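PDB 5NRK: DocCel5: Type I dockerin repeat domain from A. cellulolyticus family 5 endoglucanase WP_010249057 S15I, I16N mutant from Acetivibrio cellulolyticus, which probably anchors a family 5 endoglucanase to the cellulosome by binding a cohesin module, through a calcium-loaded type I dockerin fold. Local coordinates for residues B[42-45]-B[46-50]. Sequence-based numbering, arbitrary orientation.
With CA (calcium ion), chain F.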
# COMPACT_ATOMS: atom_id res chain seq x y z
N ASN B 42 -2.13 -2.61 -20.80
CA ASN B 42 -2.06 -3.41 -22.04
C ASN B 42 -3.39 -3.61 -22.75
O ASN B 42 -3.43 -4.28 -23.77
CB ASN B 42 -1.36 -4.75 -21.78
CG ASN B 42 -2.02 -5.55 -20.69
OD1 ASN B 42 -3.10 -5.21 -20.25
ND2 ASN B 42 -1.37 -6.63 -20.24
N GLY B 43 -4.47 -2.99 -22.25
CA GLY B 43 -5.73 -2.99 -22.98
C GLY B 43 -6.57 -4.25 -22.89
O GLY B 43 -7.53 -4.40 -23.66
N ASP B 44 -6.24 -5.15 -21.97
CA ASP B 44 -7.05 -6.36 -21.80
C ASP B 44 -8.25 -6.19 -20.85
O ASP B 44 -8.98 -7.15 -20.60
CB ASP B 44 -6.19 -7.58 -21.44
CG ASP B 44 -5.56 -7.49 -20.05
OD1 ASP B 44 -5.77 -6.49 -19.34
OD2 ASP B 44 -4.82 -8.44 -19.70
N LYS B 45 -8.44 -4.97 -20.35
CA LYS B 45 -9.55 -4.60 -19.47
C LYS B 45 -9.48 -5.24 -18.08
O LYS B 45 -10.46 -5.24 -17.34
CB LYS B 45 -10.92 -4.85 -20.14
CG LYS B 45 -11.09 -4.21 -21.51
CD LYS B 45 -11.39 -2.74 -21.35
CE LYS B 45 -11.68 -2.08 -22.68
NZ LYS B 45 -10.51 -2.08 -23.61
N SER B 46 -8.30 -5.73 -17.71
CA SER B 46 -8.02 -6.29 -16.39
C SER B 46 -6.83 -5.54 -15.81
O SER B 46 -5.96 -5.07 -16.55
CB SER B 46 -7.65 -7.79 -16.46
OG SER B 46 -8.71 -8.64 -16.86
N ILE B 47 -6.77 -5.44 -14.49
CA ILE B 47 -5.62 -4.90 -13.80
C ILE B 47 -4.94 -6.05 -13.08
O ILE B 47 -5.51 -6.60 -12.12
CB ILE B 47 -5.98 -3.81 -12.77
CG1 ILE B 47 -6.77 -2.67 -13.44
CG2 ILE B 47 -4.72 -3.28 -12.12
CD1 ILE B 47 -7.33 -1.69 -12.44
N ASN B 48 -3.75 -6.43 -13.53
CA ASN B 48 -3.08 -7.58 -12.91
C ASN B 48 -1.58 -7.44 -13.03
O ASN B 48 -1.07 -6.35 -13.32
CB ASN B 48 -3.62 -8.89 -13.51
CG ASN B 48 -3.37 -9.02 -14.99
OD1 ASN B 48 -2.37 -8.52 -15.51
ND2 ASN B 48 -4.28 -9.72 -15.68
N SER B 49 -0.84 -8.50 -12.74
CA SER B 49 0.61 -8.40 -12.67
C SER B 49 1.28 -8.06 -13.99
O SER B 49 2.40 -7.57 -14.00
CB SER B 49 1.22 -9.66 -12.03
OG SER B 49 0.93 -10.82 -12.78
N LEU B 50 0.61 -8.28 -15.13
CA LEU B 50 1.14 -7.81 -16.40
C LEU B 50 1.20 -6.29 -16.44
O LEU B 50 2.17 -5.69 -16.92
CB LEU B 50 0.29 -8.29 -17.58
CG LEU B 50 0.12 -9.78 -17.81
CD1 LEU B 50 -0.71 -10.06 -19.04
CD2 LEU B 50 1.46 -10.42 -17.95
CA CA F . -4.23 -5.21 -18.13
O HOH W 1 -3.16 -7.36 -17.91
O HOH W 2 -3.73 -11.00 -18.36
O HOH W 3 -6.61 -10.76 -18.47
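Asp44 and Ser46 meet around a calcium ion in the loop that leads into helix 49-59. Asp44 OD1 lies 2.3 Å from the calcium and also accepts a hydrogen bond from Ser46 N (3.1 Å, 154°), which comes in from above the carboxylate plane. The side chain folds back over its own backbone (chi1 68°), bringing the carboxylate inside the turn. Ser46 gives the metal its main-chain oxygen: Ser46 O binds calcium at 2.4 Å, a role that needs no particular side chain, and the small hydroxymethyl group fits beside Asp44. Asn42 supplies a neutral ligand to the calcium, and its side chain crosses that of Leu50 at about a right angle. Asp40 and Asp51 complete the site. The second carboxylate oxygen of Asp44 works through water: water 1, bound to calcium, donates to Asp44 OD2 (2.7 Å) and to Asn48 OD1 (2.8 Å). Asn48 OD1 also accepts from Leu50 N (3.0 Å), the N-cap bond of helix 49-59; asparagine suits this place because its amide can cap the helix and hold the water together. Next along, Ser49 OG bonds to side chains of another protein chain. The chemistry is that of an EF-hand-like loop: carboxylate and neutral oxygens probably share in balancing the calcium's charge, and one metal-bound water ties the ion to the helix start, probably helping to order the surface that meets the partner.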